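Local atomic coordinates of type III secretion T3S chaperone (Chlamydia trachomatis, PDB entry 3K29), a protein that is probably a coiled-coil component of the chlamydial type III secretion apparatus, a YscO homologue likely to act as a chaperone through protein-protein contacts. Residues V25-K28 / R29-L32; E112-L115 / T116-R119; L137-E140 / A141-E145. One frame throughout, in Å; residues are numbered along the deposited sequence.

Interaction 1: V25-K28 / R29-L32; sequences VKEK and RRLL
E27 and R30 meet side by side, both reaching the same way from one helix, in an i to i+3 salt bridge with two separate bonds. R30 presents its NE flank: NE reaches E27 OE1 at 3.0 Å and NH2 reaches E27 OE2 at 3.0 Å, both nearly straight. Each oxygen is approached on its syn side and lies close to the guanidinium plane, although the two flat groups are turned 34° against each other. Two bonds to two atoms fix the rotation of both groups. E27 reaches its partner with CG anti to the backbone N and a bend at chi2 (56°). Beside this pair, L31 sets CD2 3.8 Å from E27 OE2, and its NH donates to E27 O at 2.8 Å. Just ahead of this pair in the chain, V25 and R29 run alongside each other, CG1 of V25 lying 3.6 Å from R29 NE. Regular i to i+4 backbone bonds, such as R29 N to V25 O, hold these spacings. The stretch belongs to helix 8-66, in its predicted coiled-coil part; V25, K28, R29 and L32 pack on L108, A111 and E112 of helix 70-160, the other arm of the hairpin.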
loop_
_atom_site.group_PDB
_atom_site.type_symbol
_atom_site.label_atom_id
_atom_site.label_comp_id
_atom_site.label_asym_id
_atom_site.label_seq_id
_atom_site.Cartn_x
_atom_site.Cartn_y
_atom_site.Cartn_z
ATOM N N VAL A 25 -2.495 -0.625 3.808
ATOM C CA VAL A 25 -2.143 0.091 2.565
ATOM C C VAL A 25 -2.192 1.601 2.773
ATOM O O VAL A 25 -1.251 2.312 2.405
ATOM C CB VAL A 25 -3.040 -0.262 1.342
ATOM C CG1 VAL A 25 -2.806 0.729 0.193
ATOM C CG2 VAL A 25 -2.735 -1.650 0.822
ATOM N N LYS A 26 -3.275 2.060 3.402
ATOM C CA LYS A 26 -3.477 3.465 3.714
ATOM C C LYS A 26 -2.411 3.967 4.664
ATOM O O LYS A 26 -1.967 5.094 4.542
ATOM C CB LYS A 26 -4.870 3.680 4.314
ATOM C CG LYS A 26 -4.985 4.922 5.176
ATOM C CD LYS A 26 -6.423 5.356 5.397
ATOM C CE LYS A 26 -6.445 6.700 6.120
ATOM N NZ LYS A 26 -7.824 7.169 6.400
ATOM N N GLU A 27 -2.014 3.146 5.627
ATOM C CA GLU A 27 -0.996 3.575 6.561
ATOM C C GLU A 27 0.357 3.671 5.814
ATOM O O GLU A 27 1.101 4.647 5.953
ATOM C CB GLU A 27 -0.946 2.651 7.790
ATOM C CG GLU A 27 0.166 2.979 8.812
ATOM C CD GLU A 27 0.156 4.435 9.360
ATOM O OE1 GLU A 27 -0.731 5.259 8.999
ATOM O OE2 GLU A 27 1.056 4.768 10.174
ATOM N N LYS A 28 0.634 2.693 4.957
ATOM C CA LYS A 28 1.845 2.773 4.135
ATOM C C LYS A 28 1.860 3.968 3.181
ATOM O O LYS A 28 2.933 4.548 2.989
ATOM C CB LYS A 28 2.170 1.458 3.412
ATOM C CG LYS A 28 2.253 0.231 4.349
ATOM C CD LYS A 28 3.199 0.401 5.481
ATOM C CE LYS A 28 3.286 -0.871 6.268
ATOM N NZ LYS A 28 3.996 -0.610 7.545
ATOM N N ARG A 29 0.722 4.343 2.594
ATOM C CA ARG A 29 0.657 5.592 1.819
ATOM C C ARG A 29 1.158 6.773 2.660
ATOM O O ARG A 29 2.005 7.564 2.218
ATOM C CB ARG A 29 -0.779 5.920 1.401
ATOM C CG ARG A 29 -1.109 5.753 -0.074
ATOM C CD ARG A 29 -1.389 4.286 -0.345
ATOM N NE ARG A 29 -2.506 4.043 -1.275
ATOM C CZ ARG A 29 -2.390 3.985 -2.598
ATOM N NH1 ARG A 29 -1.221 4.202 -3.213
ATOM N NH2 ARG A 29 -3.463 3.735 -3.316
ATOM N N ARG A 30 0.619 6.876 3.871
ATOM C CA ARG A 30 0.941 7.958 4.780
ATOM C C ARG A 30 2.405 7.944 5.185
ATOM O O ARG A 30 3.033 8.997 5.292
ATOM C CB ARG A 30 0.087 7.868 6.037
ATOM C CG ARG A 30 -0.052 9.186 6.723
ATOM C CD ARG A 30 -0.651 9.043 8.130
ATOM N NE ARG A 30 0.183 8.167 8.961
ATOM C CZ ARG A 30 1.330 8.510 9.553
ATOM N NH1 ARG A 30 1.836 9.743 9.449
ATOM N NH2 ARG A 30 1.969 7.600 10.278
ATOM N N LEU A 31 2.943 6.757 5.441
ATOM C CA LEU A 31 4.347 6.654 5.832
ATOM C C LEU A 31 5.249 7.091 4.688
ATOM O O LEU A 31 6.247 7.758 4.932
ATOM C CB LEU A 31 4.699 5.262 6.351
ATOM C CG LEU A 31 4.065 4.876 7.695
ATOM C CD1 LEU A 31 4.421 3.452 8.108
ATOM C CD2 LEU A 31 4.465 5.873 8.799
ATOM N N LEU A 32 4.877 6.742 3.455
ATOM C CA LEU A 32 5.638 7.138 2.265
ATOM C C LEU A 32 5.525 8.653 2.106
ATOM O O LEU A 32 6.518 9.307 1.765
ATOM C CB LEU A 32 5.137 6.412 1.000
ATOM C CG LEU A 32 5.586 6.885 -0.404
ATOM C CD1 LEU A 32 7.106 6.792 -0.566
ATOM C CD2 LEU A 32 4.923 6.097 -1.540
#

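Interaction 2: E112-L115 / T116-R119; sequences EVEL and TKRR
L115 lies under the guanidinium of R119, one helical turn on, its CG 3.6 Å from the plane on one face and displaced toward the rim. This is an i to i+4 pairing on helix 70-160, one arm of the long antiparallel helical hairpin. Both methyls take part: CD2 of L115 is 3.4 Å from R119 NH2, while CD1 lies nearer CZ and NE. R119 folds back along the helix to get there, bent at chi2 and chi3, and its NH1 forms a salt bridge with E22 on helix 8-66. L115 itself packs on A21 and E22, so the leucine and the arginine are applied together to the opposing arm.

A second group centres on E114. Its OE1 receives R118 NH1 at 3.0 Å in a nearly straight salt bridge, on the anti side and 31° out of the carboxylate plane, yet close to the plane of the guanidinium. K117 NZ adds a long salt bridge to the same oxygen, completing a three-residue network. R118 uses its NE for E121, so two carboxylates share its charge, probably offsetting the nearby like charge of R17. E112 O is also doubly held: T116 has OG1 anti to its own carbonyl carbon (chi1 -48°), which turns the hydroxyl back toward the preceding turn. T116 N at 3.1 Å and T116 OG1 at 2.9 Å donate to E112 O from opposite faces of its carbonyl plane.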
loop_
_atom_site.group_PDB
_atom_site.type_symbol
_atom_site.label_atom_id
_atom_site.label_comp_id
_atom_site.label_asym_id
_atom_site.label_seq_id
_atom_site.Cartn_x
_atom_site.Cartn_y
_atom_site.Cartn_z
ATOM N N GLU A 112 0.107 -3.455 -0.885
ATOM C CA GLU A 112 -0.900 -3.624 -1.933
ATOM C C GLU A 112 -0.949 -5.046 -2.519
ATOM O O GLU A 112 -2.051 -5.544 -2.811
ATOM C CB GLU A 112 -0.698 -2.595 -3.050
ATOM C CG GLU A 112 -0.488 -1.218 -2.476
ATOM C CD GLU A 112 -0.832 -0.137 -3.440
ATOM O OE1 GLU A 112 -1.908 0.482 -3.244
ATOM O OE2 GLU A 112 -0.036 0.097 -4.389
ATOM N N VAL A 113 0.226 -5.676 -2.696
ATOM C CA VAL A 113 0.319 -7.106 -3.016
ATOM C C VAL A 113 -0.426 -7.896 -1.924
ATOM O O VAL A 113 -1.219 -8.791 -2.223
ATOM C CB VAL A 113 1.790 -7.621 -3.148
ATOM C CG1 VAL A 113 1.821 -9.167 -3.348
ATOM C CG2 VAL A 113 2.535 -6.919 -4.326
ATOM N N GLU A 114 -0.190 -7.550 -0.657
ATOM C CA GLU A 114 -0.846 -8.264 0.451
ATOM C C GLU A 114 -2.373 -8.109 0.458
ATOM O O GLU A 114 -3.083 -9.099 0.667
ATOM C CB GLU A 114 -0.235 -7.913 1.813
ATOM C CG GLU A 114 1.178 -8.433 1.945
ATOM C CD GLU A 114 1.262 -9.877 1.462
ATOM O OE1 GLU A 114 0.617 -10.750 2.091
ATOM O OE2 GLU A 114 1.936 -10.131 0.430
ATOM N N LEU A 115 -2.858 -6.892 0.194
ATOM C CA LEU A 115 -4.288 -6.626 0.034
ATOM C C LEU A 115 -4.949 -7.456 -1.075
ATOM O O LEU A 115 -6.059 -7.963 -0.884
ATOM C CB LEU A 115 -4.565 -5.130 -0.182
ATOM C CG LEU A 115 -6.020 -4.639 -0.407
ATOM C CD1 LEU A 115 -6.980 -5.113 0.655
ATOM C CD2 LEU A 115 -6.109 -3.079 -0.535
ATOM N N THR A 116 -4.281 -7.574 -2.228
ATOM C CA THR A 116 -4.786 -8.386 -3.339
ATOM C C THR A 116 -4.873 -9.854 -2.959
ATOM O O THR A 116 -5.848 -10.514 -3.313
ATOM C CB THR A 116 -3.940 -8.248 -4.612
ATOM O OG1 THR A 116 -3.710 -6.862 -4.857
ATOM C CG2 THR A 116 -4.657 -8.886 -5.836
ATOM N N LYS A 117 -3.846 -10.354 -2.259
ATOM C CA LYS A 117 -3.857 -11.716 -1.714
ATOM C C LYS A 117 -5.028 -11.941 -0.757
ATOM O O LYS A 117 -5.714 -12.951 -0.850
ATOM C CB LYS A 117 -2.525 -12.059 -1.038
ATOM C CG LYS A 117 -1.553 -12.791 -1.957
ATOM C CD LYS A 117 -0.142 -12.889 -1.381
ATOM C CE LYS A 117 -0.043 -13.969 -0.283
ATOM N NZ LYS A 117 1.285 -13.960 0.418
ATOM N N ARG A 118 -5.281 -10.990 0.142
ATOM C CA ARG A 118 -6.403 -11.124 1.080
ATOM C C ARG A 118 -7.734 -11.209 0.370
ATOM O O ARG A 118 -8.619 -11.961 0.787
ATOM C CB ARG A 118 -6.418 -10.008 2.141
ATOM C CG ARG A 118 -5.189 -9.965 3.003
ATOM C CD ARG A 118 -4.937 -11.244 3.832
ATOM N NE ARG A 118 -4.161 -12.281 3.124
ATOM C CZ ARG A 118 -2.852 -12.215 2.822
ATOM N NH1 ARG A 118 -2.111 -11.158 3.154
ATOM N NH2 ARG A 118 -2.269 -13.219 2.174
ATOM N N ARG A 119 -7.870 -10.436 -0.695
ATOM C CA ARG A 119 -9.112 -10.329 -1.422
ATOM C C ARG A 119 -9.380 -11.581 -2.268
ATOM O O ARG A 119 -10.516 -12.028 -2.373
ATOM C CB ARG A 119 -9.108 -9.043 -2.262
ATOM C CG ARG A 119 -9.148 -7.795 -1.377
ATOM C CD ARG A 119 -10.029 -6.698 -1.929
ATOM N NE ARG A 119 -9.243 -5.629 -2.526
ATOM C CZ ARG A 119 -9.345 -4.328 -2.235
ATOM N NH1 ARG A 119 -10.217 -3.891 -1.337
ATOM N NH2 ARG A 119 -8.559 -3.451 -2.859
#

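Interaction 3: L137-E140 / A141-E145; sequences LKEE and ARQEE
On the far C-terminal part of helix 70-160, a run of charged residues makes i to i+3 and i to i+4 pairs along a single helix, with E139 joined to two partners. Its chain, bent at chi2, carries the carboxylate forward over the next turn, where the oxygens divide their work. OE2 forms a salt bridge with R142 NH1, at a suspiciously short 2.5 Å whose exact value is doubtful, meeting the guanidinium at its edge while the two planes stand 64° apart. OE1 of E139 faces Q143 NE2 at 2.8 Å, but this bond is strongly bent (117°) and weak. One face of the R142 guanidinium covers K138 O, which lies 3.7 Å from its plane, over the centre. From there NH2 lies 3.5 Å from CB of K138 and forms a salt bridge with E135, so an acid two turns back also holds the group. Farther round, E140 OE2 and E144 OE2 are only 2.6 Å apart, with their carboxylate planes 76° apart; one of the acids probably holds a proton. Backbone bonds such as R142 N to K138 O, 2.9 Å, keep the turns regular. Here helix 70-160 has run past the paired part of the hairpin, and most of these side chains are solvent-exposed.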
loop_
_atom_site.group_PDB
_atom_site.type_symbol
_atom_site.label_atom_id
_atom_site.label_comp_id
_atom_site.label_asym_id
_atom_site.label_seq_id
_atom_site.Cartn_x
_atom_site.Cartn_y
_atom_site.Cartn_z
ATOM N N LEU A 137 -29.386 -26.194 -0.612
ATOM C CA LEU A 137 -30.702 -25.997 -1.188
ATOM C C LEU A 137 -31.179 -27.216 -2.015
ATOM O O LEU A 137 -32.315 -27.667 -1.848
ATOM C CB LEU A 137 -30.737 -24.685 -2.001
ATOM C CG LEU A 137 -30.995 -23.374 -1.218
ATOM C CD1 LEU A 137 -32.499 -23.194 -0.903
ATOM C CD2 LEU A 137 -30.128 -23.212 0.083
ATOM N N LYS A 138 -30.317 -27.760 -2.872
ATOM C CA LYS A 138 -30.650 -28.966 -3.646
ATOM C C LYS A 138 -30.892 -30.206 -2.785
ATOM O O LYS A 138 -31.789 -30.995 -3.064
ATOM C CB LYS A 138 -29.571 -29.249 -4.679
ATOM C CG LYS A 138 -29.643 -28.307 -5.865
ATOM C CD LYS A 138 -28.488 -28.493 -6.843
ATOM C CE LYS A 138 -28.688 -29.733 -7.708
ATOM N NZ LYS A 138 -27.912 -29.614 -8.991
ATOM N N GLU A 139 -30.087 -30.361 -1.742
ATOM C CA GLU A 139 -30.203 -31.458 -0.802
ATOM C C GLU A 139 -31.541 -31.386 -0.061
ATOM O O GLU A 139 -32.256 -32.396 0.001
ATOM C CB GLU A 139 -29.020 -31.423 0.168
ATOM C CG GLU A 139 -28.994 -32.532 1.241
ATOM C CD GLU A 139 -28.958 -33.937 0.645
ATOM O OE1 GLU A 139 -29.603 -34.831 1.235
ATOM O OE2 GLU A 139 -28.303 -34.152 -0.413
ATOM N N GLU A 140 -31.886 -30.204 0.477
ATOM C CA GLU A 140 -33.181 -30.028 1.149
ATOM C C GLU A 140 -34.355 -30.323 0.193
ATOM O O GLU A 140 -35.322 -30.982 0.587
ATOM C CB GLU A 140 -33.355 -28.633 1.776
ATOM C CG GLU A 140 -34.808 -28.380 2.338
ATOM C CD GLU A 140 -35.169 -29.377 3.469
ATOM O OE1 GLU A 140 -34.216 -29.972 4.042
ATOM O OE2 GLU A 140 -36.370 -29.573 3.801
ATOM N N ALA A 141 -34.245 -29.876 -1.053
ATOM C CA ALA A 141 -35.262 -30.182 -2.069
ATOM C C ALA A 141 -35.415 -31.706 -2.370
ATOM O O ALA A 141 -36.542 -32.214 -2.445
ATOM C CB ALA A 141 -34.959 -29.427 -3.331
ATOM N N ARG A 142 -34.291 -32.422 -2.536
ATOM C CA ARG A 142 -34.336 -33.881 -2.707
ATOM C C ARG A 142 -34.980 -34.547 -1.499
ATOM O O ARG A 142 -35.728 -35.515 -1.653
ATOM C CB ARG A 142 -32.940 -34.495 -2.884
ATOM C CG ARG A 142 -32.262 -34.160 -4.145
ATOM C CD ARG A 142 -30.903 -34.807 -4.211
ATOM N NE ARG A 142 -29.966 -33.842 -4.766
ATOM C CZ ARG A 142 -28.939 -33.330 -4.106
ATOM N NH1 ARG A 142 -28.691 -33.727 -2.871
ATOM N NH2 ARG A 142 -28.149 -32.432 -4.690
ATOM N N GLN A 143 -34.649 -34.074 -0.299
ATOM C CA GLN A 143 -35.250 -34.657 0.913
ATOM C C GLN A 143 -36.747 -34.420 0.915
ATOM O O GLN A 143 -37.528 -35.317 1.237
ATOM C CB GLN A 143 -34.636 -34.075 2.199
ATOM C CG GLN A 143 -33.148 -34.418 2.404
ATOM C CD GLN A 143 -32.845 -35.938 2.363
ATOM O OE1 GLN A 143 -33.341 -36.732 3.175
ATOM N NE2 GLN A 143 -32.013 -36.330 1.409
ATOM N N GLU A 144 -37.147 -33.202 0.544
ATOM C CA GLU A 144 -38.572 -32.885 0.472
ATOM C C GLU A 144 -39.316 -33.755 -0.541
ATOM O O GLU A 144 -40.411 -34.257 -0.244
ATOM C CB GLU A 144 -38.792 -31.387 0.247
ATOM C CG GLU A 144 -38.550 -30.600 1.565
ATOM C CD GLU A 144 -38.480 -29.100 1.352
ATOM O OE1 GLU A 144 -38.858 -28.660 0.241
ATOM O OE2 GLU A 144 -38.073 -28.359 2.297
ATOM N N GLU A 145 -38.724 -33.909 -1.736
ATOM C CA GLU A 145 -39.248 -34.782 -2.783
ATOM C C GLU A 145 -39.387 -36.236 -2.317
ATOM O O GLU A 145 -40.406 -36.875 -2.563
ATOM C CB GLU A 145 -38.385 -34.708 -4.072
ATOM C CG GLU A 145 -38.938 -35.685 -5.169
ATOM C CD GLU A 145 -38.283 -35.607 -6.572
ATOM O OE1 GLU A 145 -38.142 -34.498 -7.155
ATOM O OE2 GLU A 145 -37.964 -36.699 -7.114
#

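How the interactions relate
Interactions 1 and 2 sit on different arms of the hairpin, helix 8-66 and helix 70-160, and touch each other; interaction 3 shares the second helix with interaction 2 but lies farther along it, nearest atoms about 23 Å away. All three are surface contacts, and V25 of interaction 1 supplies the one buried residue. Where the arms pair, aliphatic groups meet across the seam, with charged groups beside them: V25 CG2 packs 3.9 Å from L115 CD2, and V25 CG1 and R29 also touch the E112 carboxylate. Interaction 3, its nearest atoms about 35 Å from interaction 1, consists mainly of charged and polar pairing within one helix.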